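Local coordinates for protein hydroxylase (Rhodococcus sp., PDB 2OR0) that probably acts as a flavin-dependent hydroxylase of the acyl-CoA dehydrogenase fold, using reduced flavin and molecular oxygen, at residues W199-I202 with G203-T207. Residues are numbered along the deposited sequence; the frame is centred on the assembly and turned at random.
Sequences WDVI and GLRGT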
ATOM      1  N   TRP A 199      -5.228 -15.650   8.193  1.00 28.47           N
ATOM      2  CA  TRP A 199      -4.675 -14.349   8.593  1.00 28.46           C
ATOM      3  C   TRP A 199      -4.669 -14.221  10.127  1.00 28.88           C
ATOM      4  O   TRP A 199      -5.308 -13.338  10.691  1.00 30.37           O
ATOM      5  CB  TRP A 199      -5.468 -13.219   7.896  1.00 27.18           C
ATOM      6  CG  TRP A 199      -4.836 -11.825   8.026  1.00 26.51           C
ATOM      7  CD1 TRP A 199      -5.394 -10.738   8.645  1.00 25.99           C
ATOM      8  CD2 TRP A 199      -3.540 -11.413   7.574  1.00 24.67           C
ATOM      9  NE1 TRP A 199      -4.539  -9.656   8.572  1.00 26.77           N
ATOM     10  CE2 TRP A 199      -3.389 -10.041   7.930  1.00 24.89           C
ATOM     11  CE3 TRP A 199      -2.482 -12.067   6.911  1.00 23.19           C
ATOM     12  CZ2 TRP A 199      -2.231  -9.312   7.639  1.00 23.96           C
ATOM     13  CZ3 TRP A 199      -1.337 -11.344   6.612  1.00 26.16           C
ATOM     14  CH2 TRP A 199      -1.215  -9.972   6.976  1.00 24.84           C
ATOM     15  N   ASP A 200      -3.983 -15.134  10.807  1.00 28.65           N
ATOM     16  CA  ASP A 200      -3.838 -15.032  12.255  1.00 28.55           C
ATOM     17  C   ASP A 200      -2.403 -14.562  12.562  1.00 27.25           C
ATOM     18  O   ASP A 200      -1.491 -15.365  12.793  1.00 26.43           O
ATOM     19  CB  ASP A 200      -4.172 -16.383  12.908  1.00 29.84           C
ATOM     20  CG  ASP A 200      -4.281 -16.299  14.424  1.00 32.68           C
ATOM     21  OD1 ASP A 200      -4.218 -15.185  14.986  1.00 32.71           O
ATOM     22  OD2 ASP A 200      -4.422 -17.376  15.054  1.00 37.86           O
ATOM     23  N   VAL A 201      -2.225 -13.236  12.541  1.00 26.61           N
ATOM     24  CA  VAL A 201      -0.906 -12.576  12.496  1.00 25.53           C
ATOM     25  C   VAL A 201      -0.716 -11.554  13.628  1.00 25.67           C
ATOM     26  O   VAL A 201      -1.670 -11.155  14.289  1.00 25.92           O
ATOM     27  CB  VAL A 201      -0.695 -11.855  11.119  1.00 26.33           C
ATOM     28  CG1 VAL A 201      -0.629 -12.876   9.982  1.00 25.01           C
ATOM     29  CG2 VAL A 201      -1.820 -10.785  10.876  1.00 23.22           C
ATOM     30  N   ILE A 202       0.518 -11.125  13.851  1.00 26.07           N
ATOM     31  CA  ILE A 202       0.804 -10.193  14.959  1.00 26.62           C
ATOM     32  C   ILE A 202       0.331  -8.730  14.790  1.00 26.66           C
ATOM     33  O   ILE A 202       0.218  -8.005  15.792  1.00 27.63           O
ATOM     34  CB  ILE A 202       2.284 -10.225  15.358  1.00 26.28           C
ATOM     35  CG1 ILE A 202       3.184  -9.877  14.175  1.00 28.60           C
ATOM     36  CG2 ILE A 202       2.644 -11.606  15.922  1.00 27.68           C
ATOM     37  CD1 ILE A 202       3.748  -8.460  14.169  1.00 30.95           C
ATOM     38  N   GLY A 203       0.045  -8.313  13.553  1.00 25.77           N
ATOM     39  CA  GLY A 203      -0.282  -6.913  13.244  1.00 25.22           C
ATOM     40  C   GLY A 203      -1.066  -6.796  11.952  1.00 25.27           C
ATOM     41  O   GLY A 203      -1.137  -7.755  11.192  1.00 24.95           O
ATOM     42  N   LEU A 204      -1.656  -5.618  11.706  1.00 24.64           N
ATOM     43  CA  LEU A 204      -2.549  -5.397  10.567  1.00 24.79           C
ATOM     44  C   LEU A 204      -3.639  -6.481  10.490  1.00 26.26           C
ATOM     45  O   LEU A 204      -4.061  -6.893   9.382  1.00 25.72           O
ATOM     46  CB  LEU A 204      -1.750  -5.349   9.259  1.00 24.80           C
ATOM     47  CG  LEU A 204      -0.921  -4.071   9.033  1.00 24.80           C
ATOM     48  CD1 LEU A 204      -0.146  -4.179   7.724  1.00 22.53           C
ATOM     49  CD2 LEU A 204      -1.881  -2.852   9.050  1.00 23.42           C
ATOM     50  N   ARG A 205      -4.075  -6.939  11.673  1.00 26.98           N
ATOM     51  CA  ARG A 205      -4.987  -8.074  11.802  1.00 27.81           C
ATOM     52  C   ARG A 205      -6.254  -7.704  11.075  1.00 27.89           C
ATOM     53  O   ARG A 205      -6.782  -8.500  10.306  1.00 28.73           O
ATOM     54  CB  ARG A 205      -5.254  -8.429  13.280  1.00 26.72           C
ATOM     55  CG  ARG A 205      -4.040  -9.093  13.955  1.00 28.29           C
ATOM     56  CD  ARG A 205      -4.232  -9.342  15.451  1.00 29.40           C
ATOM     57  NE  ARG A 205      -5.327 -10.268  15.746  1.00 31.17           N
ATOM     58  CZ  ARG A 205      -5.272 -11.596  15.591  1.00 34.69           C
ATOM     59  NH1 ARG A 205      -6.333 -12.334  15.913  1.00 37.19           N
ATOM     60  NH2 ARG A 205      -4.174 -12.198  15.132  1.00 32.60           N
ATOM     61  N   GLY A 206      -6.667  -6.452  11.263  1.00 27.48           N
ATOM     62  CA  GLY A 206      -7.905  -5.920  10.722  1.00 26.79           C
ATOM     63  C   GLY A 206      -7.951  -5.758   9.226  1.00 26.57           C
ATOM     64  O   GLY A 206      -9.010  -5.452   8.699  1.00 28.08           O
ATOM     65  N   THR A 207      -6.827  -5.952   8.534  1.00 26.59           N
ATOM     66  CA  THR A 207      -6.798  -5.892   7.070  1.00 26.17           C
ATOM     67  C   THR A 207      -7.466  -7.121   6.417  1.00 27.02           C
ATOM     68  O   THR A 207      -7.914  -7.067   5.256  1.00 27.84           O
ATOM     69  CB  THR A 207      -5.360  -5.712   6.513  1.00 26.99           C
ATOM     70  OG1 THR A 207      -4.546  -6.855   6.817  1.00 24.88           O
ATOM     71  CG2 THR A 207      -4.694  -4.431   7.088  1.00 24.24           C
TER
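The indole of Trp-199 has the backbone carbonyls of Leu-204 and Arg-205 at its edge, in the ring plane, while CG2 of Val-201 sits over the ring centre, 3.4 Å above one face. At that edge NE1 donates to Leu-204 O at 2.9 Å, the oxygen lying almost exactly in the indole plane although the donor is tilted out of the carbonyl plane. With its CG anti to the backbone N (chi1 -169°), Trp-199 brings its pyrrole N-H to the bend that follows it in sequence. The loop ends in a short 3-10 turn at 205-207, closed by the bond from Thr-207 N to Leu-204 O. Thr-207 OG1 donates to Leu-204 O as well, at 2.6 Å and in the carbonyl plane, so three donors grip one oxygen. The Arg-205 guanidinium works through its edge too. NH2 donates to Asp-200 OD1 at 3.0 Å in a nearly straight hydrogen bond (174°) that forms part of a salt bridge, and to Val-201 O at 2.8 Å; both oxygens lie in the guanidinium plane, whereas the carboxylate is turned 65° from it. A bend at chi3 turns the guanidinium back toward both partners. A leucine in place of Arg-205 would probably leave Asp-200 without its cationic mate and Val-201 O without this donor. The loop joins strand 193-195 to strand 210-214. Leu-204 and Thr-207 touch Trp-97 of helix 93-102, and Ile-202 O and Leu-204 N are hydrogen-bonded to Arg-375 and Asp-376 of helix 370-381, so the connection reaches from the beta domain to the helical part. The bend is thus held largely from within, by side-chain donors together with one backbone bond, and the carboxylate probably offsets the arginine's charge.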